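Local coordinates for extracellular PQQ-dependent sugar dehydrogenase (Coprinopsis cinerea, PDB 6JT6), which probably oxidises sugars with pyrroloquinoline quinone and passes the electrons on through its haem b, which is carried by the cytochrome domain described here, at residues A[46-51]-A[55-60]; A[85-88]-A[92-95]; A[151-154]-A[158-161]. All coordinates share one frame; numbering follows the deposited sequence.

Contact 1 lies in the core: strands 43-51 and 56-60, from the two sheets of the cytochrome domain, meet through the Phe48 ring, Ile57 and the Asn59 amide, with no hydrogen bond across. Contacts 2 and 3 lie further out, are partly buried and are held by polar bonds: a backbone ladder between 85-88 and 92-95 at the edge of the haem-side sheet, and a serine hydroxyl at the centre of the loop segments 151-154 and 158-161. Contacts 1 and 2 share that sheet; all three reach the haem, contact 3 through Leu161. Contact 3 joins the others, Leu161 packing on Trp56 and the carbonyl of Ser159 probably accepting a hydrogen bond from Arg85.

Contact 1. Residues A[46-51]-A[55-60]. With HEM (protoporphyrin IX containing Fe), chain C.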
loop_
_atom_site.group_PDB
_atom_site.type_symbol
_atom_site.label_atom_id
_atom_site.label_comp_id
_atom_site.label_asym_id
_atom_site.label_seq_id
_atom_site.Cartn_x
_atom_site.Cartn_y
_atom_site.Cartn_z
ATOM N N GLY A 46 -2.831 -2.463 -3.867
ATOM C CA GLY A 46 -2.788 -2.017 -2.471
ATOM C C GLY A 46 -3.763 -0.886 -2.168
ATOM O O GLY A 46 -4.220 -0.176 -3.067
ATOM N N LEU A 47 -4.067 -0.722 -0.879
ATOM C CA LEU A 47 -4.867 0.388 -0.403
ATOM C C LEU A 47 -4.227 0.925 0.858
ATOM O O LEU A 47 -3.935 0.143 1.778
ATOM C CB LEU A 47 -6.304 -0.070 -0.106
ATOM C CG LEU A 47 -7.155 0.877 0.787
ATOM C CD1 LEU A 47 -7.565 2.170 0.078
ATOM C CD2 LEU A 47 -8.403 0.171 1.294
ATOM N N PHE A 48 -4.000 2.241 0.878
ATOM C CA PHE A 48 -3.642 2.965 2.097
ATOM C C PHE A 48 -4.837 3.852 2.374
ATOM O O PHE A 48 -5.238 4.633 1.513
ATOM C CB PHE A 48 -2.430 3.877 1.887
ATOM C CG PHE A 48 -1.135 3.151 1.576
ATOM C CD1 PHE A 48 -0.815 1.928 2.184
ATOM C CD2 PHE A 48 -0.200 3.733 0.701
ATOM C CE1 PHE A 48 0.409 1.308 1.905
ATOM C CE2 PHE A 48 1.014 3.103 0.423
ATOM C CZ PHE A 48 1.310 1.904 1.025
ATOM N N GLN A 49 -5.358 3.779 3.593
ATOM C CA GLN A 49 -6.502 4.599 3.967
ATOM C C GLN A 49 -6.265 5.117 5.369
ATOM O O GLN A 49 -5.832 4.374 6.244
ATOM C CB GLN A 49 -7.795 3.778 3.916
ATOM C CG GLN A 49 -9.042 4.580 4.297
ATOM C CD GLN A 49 -10.321 3.898 3.833
ATOM O OE1 GLN A 49 -10.513 3.667 2.652
ATOM N NE2 GLN A 49 -11.196 3.575 4.776
ATOM N N GLY A 50 -6.567 6.380 5.603
ATOM C CA GLY A 50 -6.499 6.862 6.956
ATOM C C GLY A 50 -7.211 8.181 7.101
ATOM O O GLY A 50 -7.824 8.648 6.135
ATOM N N PRO A 51 -7.135 8.774 8.309
ATOM C CA PRO A 51 -7.678 10.107 8.597
ATOM C C PRO A 51 -7.155 11.092 7.562
ATOM O O PRO A 51 -5.987 11.016 7.198
ATOM C CB PRO A 51 -7.088 10.435 9.994
ATOM C CG PRO A 51 -6.862 9.091 10.597
ATOM C CD PRO A 51 -6.322 8.274 9.440
ATOM N N GLY A 55 -0.283 12.579 7.737
ATOM C CA GLY A 55 0.760 13.082 6.828
ATOM C C GLY A 55 1.083 12.148 5.673
ATOM O O GLY A 55 1.034 12.550 4.499
ATOM N N TRP A 56 1.398 10.899 6.007
ATOM C CA TRP A 56 1.601 9.867 4.986
ATOM C C TRP A 56 1.364 8.469 5.574
ATOM O O TRP A 56 1.312 8.288 6.795
ATOM C CB TRP A 56 3.003 9.978 4.348
ATOM C CG TRP A 56 4.199 9.883 5.276
ATOM C CD1 TRP A 56 4.956 10.920 5.752
ATOM C CD2 TRP A 56 4.797 8.672 5.786
ATOM N NE1 TRP A 56 5.991 10.423 6.548
ATOM C CE2 TRP A 56 5.915 9.049 6.569
ATOM C CE3 TRP A 56 4.476 7.292 5.663
ATOM C CZ2 TRP A 56 6.752 8.101 7.196
ATOM C CZ3 TRP A 56 5.302 6.344 6.291
ATOM C CH2 TRP A 56 6.431 6.760 7.047
ATOM N N ILE A 57 1.188 7.493 4.682
ATOM C CA ILE A 57 0.860 6.123 5.049
ATOM C C ILE A 57 1.709 5.233 4.138
ATOM O O ILE A 57 1.753 5.444 2.920
ATOM C CB ILE A 57 -0.632 5.817 4.801
ATOM C CG1 ILE A 57 -1.535 6.909 5.403
ATOM C CG2 ILE A 57 -0.991 4.378 5.292
ATOM C CD1 ILE A 57 -3.000 6.826 4.958
ATOM N N GLY A 58 2.362 4.239 4.729
ATOM C CA GLY A 58 3.302 3.396 4.013
ATOM C C GLY A 58 3.415 1.972 4.511
ATOM O O GLY A 58 2.801 1.584 5.511
ATOM N N ASN A 59 4.150 1.162 3.752
ATOM C CA ASN A 59 4.345 -0.226 4.139
ATOM C C ASN A 59 5.789 -0.652 3.942
ATOM O O ASN A 59 6.610 0.115 3.456
ATOM C CB ASN A 59 3.368 -1.180 3.402
ATOM C CG ASN A 59 3.494 -1.118 1.885
ATOM O OD1 ASN A 59 4.512 -0.711 1.347
ATOM N ND2 ASN A 59 2.441 -1.535 1.188
ATOM N N SER A 60 6.074 -1.879 4.352
ATOM C CA SER A 60 7.252 -2.603 3.916
ATOM C C SER A 60 6.724 -3.937 3.408
ATOM O O SER A 60 5.944 -4.606 4.100
ATOM C CB SER A 60 8.219 -2.822 5.065
ATOM O OG SER A 60 9.205 -3.761 4.640
HETATM C CHA HEM C . 10.794 1.008 11.950
HETATM C CHB HEM C . 13.497 4.991 11.227
HETATM C CHC HEM C . 10.924 6.060 7.267
HETATM C CHD HEM C . 8.838 1.621 7.543
HETATM C C1A HEM C . 11.714 2.026 12.123
HETATM C C2A HEM C . 12.542 2.175 13.265
HETATM C C3A HEM C . 13.291 3.310 13.054
HETATM C C4A HEM C . 12.936 3.858 11.791
HETATM C CMA HEM C . 14.331 3.897 13.996
HETATM C CAA HEM C . 12.596 1.262 14.481
HETATM C CBA HEM C . 11.298 1.257 15.308
HETATM C CGA HEM C . 10.799 2.617 15.719
HETATM O O1A HEM C . 9.732 3.101 15.255
HETATM O O2A HEM C . 11.458 3.283 16.546
HETATM C C1B HEM C . 13.020 5.645 10.096
HETATM C C2B HEM C . 13.513 6.923 9.662
HETATM C C3B HEM C . 12.753 7.256 8.558
HETATM C C4B HEM C . 11.811 6.132 8.340
HETATM C CMB HEM C . 14.629 7.742 10.340
HETATM C CAB HEM C . 12.797 8.448 7.666
HETATM C CBB HEM C . 13.062 9.678 8.090
HETATM C C1C HEM C . 10.179 4.895 6.934
HETATM C C2C HEM C . 9.353 4.760 5.795
HETATM C C3C HEM C . 8.753 3.495 5.855
HETATM C C4C HEM C . 9.203 2.862 7.074
HETATM C CMC HEM C . 9.230 5.819 4.713
HETATM C CAC HEM C . 7.839 2.904 4.837
HETATM C CBC HEM C . 6.946 3.660 4.162
HETATM C C1D HEM C . 9.170 1.164 8.827
HETATM C C2D HEM C . 8.653 -0.115 9.360
HETATM C C3D HEM C . 9.205 -0.302 10.565
HETATM C C4D HEM C . 10.075 0.876 10.764
HETATM C CMD HEM C . 7.681 -1.066 8.712
HETATM C CAD HEM C . 8.932 -1.451 11.534
HETATM C CBD HEM C . 9.711 -2.724 11.259
HETATM C CGD HEM C . 11.145 -2.508 11.658
HETATM O O1D HEM C . 12.096 -2.575 10.832
HETATM O O2D HEM C . 11.379 -2.220 12.840
HETATM N NA HEM C . 11.948 3.085 11.241
HETATM N NB HEM C . 12.030 5.224 9.298
HETATM N NC HEM C . 10.039 3.764 7.706
HETATM N ND HEM C . 10.058 1.717 9.697
HETATM FE FE HEM C . 11.017 3.391 9.506
#
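The ring of Phe48 receives the backbone of strand 56-60 on one face and an amide at its edge. Ile57 O sits over the face, displaced toward the rim, 3.4 Å from Phe48 CD2, and Gly58 CA makes a CH-pi contact 4.3 Å from the ring centroid. At the edge, Asn59 ND2 lies 3.6 Å from Phe48 CE1, the amide plane turned 72° from that of the ring. The ring reaches across because CG stands anti to the carbonyl carbon of Phe48 (chi1 -65°), and Phe48 CB then packs alongside Ile57 CG2 at 3.7 Å. The other branch of Ile57 reaches across to the Gln49-Gly50 peptide, CD1 lying 3.7 Å from Gly50 N. These strands belong to different sheets, stacked as in the beta sandwich of cellobiose dehydrogenase cytochromes; their segment axes approach to 7.3 Å without sharing a backbone bond. Buried between the layers, the Asn59 amide is fixed at both ends, OD1 by the backbone N of Leu71 and ND2 by the hydroxyl of Tyr30. On its other side, strand 56-60 meets the haem: Trp56, its NE1 hydrogen-bonded to the carbonyl of Tyr162, brings CH2 to 3.8 Å from haem C2C, and Gly58 CA lies 3.7 Å from haem CBC. A CB on Gly58 would run into that vinyl group.

Contact 2. Residues A[85-88]-A[92-95]; sequences RWAT and PPSI. With HEM (protoporphyrin IX containing Fe), chain C.
Trp86 and Ser94 form an antiparallel hydrogen-bonded pair, Trp86 N donating to Ser94 O at 2.9 Å, in the carbonyl plane, and Ser94 N donating to Trp86 O at 2.8 Å. This is the beta hairpin of strands 79-86 and 94-95, the latter an outermost strand of the six-stranded antiparallel sheet on the haem side of the domain. Next to it, Arg85 and Ile95 make a non-hydrogen-bonded pair whose side chains diverge at their bases. They meet again further out: the arginine chain is extended from CG to NE (chi3 179°), and Ile95 CD1 lies over one face of the guanidinium, 3.6 Å from Arg85 NE. The charged end is gripped at several points, NE by the hydroxyl of Ser83, NH1 by the carbonyl of Ser159 and NH2 by that of Pro157, which should hold the plane from turning and ties the hairpin to the loop of contact 3. Pro93 points toward strand 79-86, its CB 3.6 Å from Arg85 CB, while its CG also packs more loosely on the methyl of Ala87. The same proline borders the haem, with Pro93 CD 3.8 Å from the methine carbon CHC, and Pro92 CA comes within 3.6 Å of haem CAB, at the root of a vinyl group. One water bridges the two segments at the guanidinium edge, accepting from Arg85 NH1 at 2.9 Å and donating to Pro93 O.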
loop_
_atom_site.group_PDB
_atom_site.type_symbol
_atom_site.label_atom_id
_atom_site.label_comp_id
_atom_site.label_asym_id
_atom_site.label_seq_id
_atom_site.Cartn_x
_atom_site.Cartn_y
_atom_site.Cartn_z
ATOM N N ARG A 85 10.352 3.094 -2.149
ATOM C CA ARG A 85 11.623 3.434 -1.494
ATOM C C ARG A 85 12.357 2.236 -0.914
ATOM O O ARG A 85 11.820 1.139 -0.886
ATOM C CB ARG A 85 11.423 4.525 -0.447
ATOM C CG ARG A 85 10.633 5.683 -1.030
ATOM C CD ARG A 85 10.859 6.991 -0.366
ATOM N NE ARG A 85 10.051 8.002 -1.058
ATOM C CZ ARG A 85 9.956 9.276 -0.697
ATOM N NH1 ARG A 85 10.624 9.720 0.382
ATOM N NH2 ARG A 85 9.183 10.107 -1.410
ATOM N N TRP A 86 13.592 2.485 -0.466
ATOM C CA TRP A 86 14.508 1.457 -0.010
ATOM C C TRP A 86 15.464 2.048 1.019
ATOM O O TRP A 86 16.068 3.078 0.767
ATOM C CB TRP A 86 15.295 0.877 -1.176
ATOM C CG TRP A 86 16.021 -0.368 -0.798
ATOM C CD1 TRP A 86 17.185 -0.452 -0.082
ATOM C CD2 TRP A 86 15.628 -1.723 -1.095
ATOM N NE1 TRP A 86 17.546 -1.789 0.079
ATOM C CE2 TRP A 86 16.617 -2.581 -0.541
ATOM C CE3 TRP A 86 14.554 -2.295 -1.804
ATOM C CZ2 TRP A 86 16.565 -3.992 -0.678
ATOM C CZ3 TRP A 86 14.497 -3.692 -1.934
ATOM C CH2 TRP A 86 15.490 -4.522 -1.362
ATOM N N ALA A 87 15.550 1.405 2.192
ATOM C CA ALA A 87 16.460 1.789 3.284
ATOM C C ALA A 87 17.381 0.603 3.623
ATOM O O ALA A 87 16.914 -0.536 3.761
ATOM C CB ALA A 87 15.644 2.152 4.504
ATOM N N THR A 88 18.677 0.839 3.765
ATOM C CA THR A 88 19.561 -0.254 4.230
ATOM C C THR A 88 19.729 -0.278 5.761
ATOM O O THR A 88 20.346 -1.201 6.304
ATOM C CB THR A 88 20.935 -0.197 3.552
ATOM O OG1 THR A 88 21.504 1.092 3.794
ATOM C CG2 THR A 88 20.807 -0.404 2.031
ATOM N N PRO A 92 16.520 7.778 6.634
ATOM C CA PRO A 92 15.645 8.172 5.514
ATOM C C PRO A 92 15.824 7.264 4.267
ATOM O O PRO A 92 16.945 7.112 3.774
ATOM C CB PRO A 92 16.075 9.633 5.222
ATOM C CG PRO A 92 16.592 10.142 6.537
ATOM C CD PRO A 92 17.137 8.958 7.292
ATOM N N PRO A 93 14.739 6.602 3.804
ATOM C CA PRO A 93 14.845 5.747 2.604
ATOM C C PRO A 93 15.183 6.534 1.333
ATOM O O PRO A 93 14.835 7.722 1.214
ATOM C CB PRO A 93 13.433 5.141 2.485
ATOM C CG PRO A 93 12.930 5.141 3.896
ATOM C CD PRO A 93 13.427 6.442 4.457
ATOM N N SER A 94 15.841 5.858 0.396
ATOM C CA SER A 94 16.093 6.406 -0.947
ATOM C C SER A 94 15.001 5.979 -1.902
ATOM O O SER A 94 14.340 4.999 -1.653
ATOM C CB SER A 94 17.393 5.798 -1.501
ATOM O OG SER A 94 18.456 5.955 -0.577
ATOM N N ILE A 95 14.922 6.630 -3.058
ATOM C CA ILE A 95 14.019 6.229 -4.134
ATOM C C ILE A 95 14.464 4.881 -4.691
ATOM O O ILE A 95 15.660 4.629 -4.884
ATOM C CB ILE A 95 13.945 7.289 -5.276
ATOM C CG1 ILE A 95 13.462 8.666 -4.764
ATOM C CG2 ILE A 95 13.083 6.802 -6.440
ATOM C CD1 ILE A 95 12.193 8.670 -3.922
HETATM C CHA HEM C . 10.794 1.008 11.950
HETATM C CHB HEM C . 13.497 4.991 11.227
HETATM C CHC HEM C . 10.924 6.060 7.267
HETATM C CHD HEM C . 8.838 1.621 7.543
HETATM C C1A HEM C . 11.714 2.026 12.123
HETATM C C2A HEM C . 12.542 2.175 13.265
HETATM C C3A HEM C . 13.291 3.310 13.054
HETATM C C4A HEM C . 12.936 3.858 11.791
HETATM C CMA HEM C . 14.331 3.897 13.996
HETATM C CAA HEM C . 12.596 1.262 14.481
HETATM C CBA HEM C . 11.298 1.257 15.308
HETATM C CGA HEM C . 10.799 2.617 15.719
HETATM O O1A HEM C . 9.732 3.101 15.255
HETATM O O2A HEM C . 11.458 3.283 16.546
HETATM C C1B HEM C . 13.020 5.645 10.096
HETATM C C2B HEM C . 13.513 6.923 9.662
HETATM C C3B HEM C . 12.753 7.256 8.558
HETATM C C4B HEM C . 11.811 6.132 8.340
HETATM C CMB HEM C . 14.629 7.742 10.340
HETATM C CAB HEM C . 12.797 8.448 7.666
HETATM C CBB HEM C . 13.062 9.678 8.090
HETATM C C1C HEM C . 10.179 4.895 6.934
HETATM C C2C HEM C . 9.353 4.760 5.795
HETATM C C3C HEM C . 8.753 3.495 5.855
HETATM C C4C HEM C . 9.203 2.862 7.074
HETATM C CMC HEM C . 9.230 5.819 4.713
HETATM C CAC HEM C . 7.839 2.904 4.837
HETATM C CBC HEM C . 6.946 3.660 4.162
HETATM C C1D HEM C . 9.170 1.164 8.827
HETATM C C2D HEM C . 8.653 -0.115 9.360
HETATM C C3D HEM C . 9.205 -0.302 10.565
HETATM C C4D HEM C . 10.075 0.876 10.764
HETATM C CMD HEM C . 7.681 -1.066 8.712
HETATM C CAD HEM C . 8.932 -1.451 11.534
HETATM C CBD HEM C . 9.711 -2.724 11.259
HETATM C CGD HEM C . 11.145 -2.508 11.658
HETATM O O1D HEM C . 12.096 -2.575 10.832
HETATM O O2D HEM C . 11.379 -2.220 12.840
HETATM N NA HEM C . 11.948 3.085 11.241
HETATM N NB HEM C . 12.030 5.224 9.298
HETATM N NC HEM C . 10.039 3.764 7.706
HETATM N ND HEM C . 10.058 1.717 9.697
HETATM FE FE HEM C . 11.017 3.391 9.506
HETATM O O HOH W 1 12.630 8.896 2.268
#

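Contact 3. Residues A[151-154]-A[158-161]; sequences PLTP and SSGL
Ser159 turns its hydroxyl toward residues 151-154 by setting OG anti to its own backbone N (chi1 -180°), and Thr153 holds OG1 between its backbone N and carbonyl carbon (chi1 58°), facing that hydroxyl. Ser159 OG thereby accepts a nearly straight bond from Thr153 N at 2.9 Å, with an angle of 164° at the hydrogen. The serine hydroxyl in turn donates a hydrogen bond to Gly160 O, 2.7 Å from Ser159 OG. That carbonyl has a second donor, Leu152 N, 2.9 Å from Gly160 O and tilted from the carbonyl plane; a backbone N-H and a side-chain hydroxyl thus share one acceptor. Thr153 OG1 stands 3.3 Å from Ser159 OG, a weak bond at most, and a water joins Thr153 OG1 to Gly160 N as a further bridge. Around this polar centre the packing is close: Pro151 CB lies against the hydroxyl, 3.2 Å from Ser159 OG, and Leu152 swings its CD2 branch alongside the other segment, 3.7 Å from Leu161 CA. An alanine in place of Ser159 would remove the hydroxyl, and is likely to leave Thr153 N without its acceptor and the two segments joined directly by the single backbone bond to Gly160 O. Beyond the pair, Pro154 O takes bonds from Trp74 NE1 and Arg81 NE, tying segment 151-154 back to strands 70-76 and 79-86 of the sheet from which the loop springs. The whole is an irregular loop between strands 138-146 and 166-173, closed on itself by a buried serine rather than by a regular strand ladder, and through Leu161 it leads into the haem pocket.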
loop_
_atom_site.group_PDB
_atom_site.type_symbol
_atom_site.label_atom_id
_atom_site.label_comp_id
_atom_site.label_asym_id
_atom_site.label_seq_id
_atom_site.Cartn_x
_atom_site.Cartn_y
_atom_site.Cartn_z
ATOM N N PRO A 151 4.885 14.741 3.402
ATOM C CA PRO A 151 6.250 14.865 2.911
ATOM C C PRO A 151 6.575 16.352 2.652
ATOM O O PRO A 151 5.680 17.170 2.418
ATOM C CB PRO A 151 6.223 14.025 1.613
ATOM C CG PRO A 151 5.208 12.960 1.919
ATOM C CD PRO A 151 4.118 13.740 2.604
ATOM N N LEU A 152 7.855 16.689 2.745
ATOM C CA LEU A 152 8.304 18.100 2.830
ATOM C C LEU A 152 7.893 18.895 1.622
ATOM O O LEU A 152 7.547 20.068 1.750
ATOM C CB LEU A 152 9.836 18.163 2.956
ATOM C CG LEU A 152 10.580 17.799 4.256
ATOM C CD1 LEU A 152 10.544 18.956 5.223
ATOM C CD2 LEU A 152 10.136 16.501 4.948
ATOM N N THR A 153 7.943 18.257 0.453
ATOM C CA THR A 153 7.503 18.874 -0.798
ATOM C C THR A 153 6.430 17.952 -1.414
ATOM O O THR A 153 6.713 17.143 -2.271
ATOM C CB THR A 153 8.680 19.159 -1.758
ATOM O OG1 THR A 153 9.364 17.937 -2.052
ATOM C CG2 THR A 153 9.695 20.122 -1.099
ATOM N N PRO A 154 5.179 18.086 -0.944
ATOM C CA PRO A 154 4.162 17.061 -1.223
ATOM C C PRO A 154 3.738 16.956 -2.700
ATOM O O PRO A 154 3.129 15.968 -3.083
ATOM C CB PRO A 154 2.994 17.444 -0.313
ATOM C CG PRO A 154 3.251 18.827 0.157
ATOM C CD PRO A 154 4.707 19.128 -0.006
ATOM N N SER A 158 8.996 12.102 -5.187
ATOM C CA SER A 158 10.309 11.792 -4.545
ATOM C C SER A 158 10.642 12.630 -3.313
ATOM O O SER A 158 11.783 12.605 -2.816
ATOM C CB SER A 158 11.435 11.865 -5.584
ATOM O OG SER A 158 11.247 10.788 -6.489
ATOM N N SER A 159 9.653 13.361 -2.823
ATOM C CA SER A 159 9.793 14.198 -1.619
ATOM C C SER A 159 10.472 13.489 -0.460
ATOM O O SER A 159 10.173 12.337 -0.168
ATOM C CB SER A 159 8.414 14.664 -1.120
ATOM O OG SER A 159 8.574 15.466 0.032
ATOM N N GLY A 160 11.382 14.194 0.194
ATOM C CA GLY A 160 11.810 13.816 1.549
ATOM C C GLY A 160 10.631 13.774 2.513
ATOM O O GLY A 160 9.579 14.428 2.306
ATOM N N LEU A 161 10.790 12.985 3.560
ATOM C CA LEU A 161 9.727 12.856 4.557
ATOM C C LEU A 161 10.288 12.697 5.973
ATOM O O LEU A 161 11.420 12.259 6.167
ATOM C CB LEU A 161 8.769 11.724 4.170
ATOM C CG LEU A 161 9.306 10.360 3.769
ATOM C CD1 LEU A 161 9.964 9.682 4.955
ATOM C CD2 LEU A 161 8.187 9.482 3.215
HETATM O O HOH W 2 11.755 17.160 -0.546
#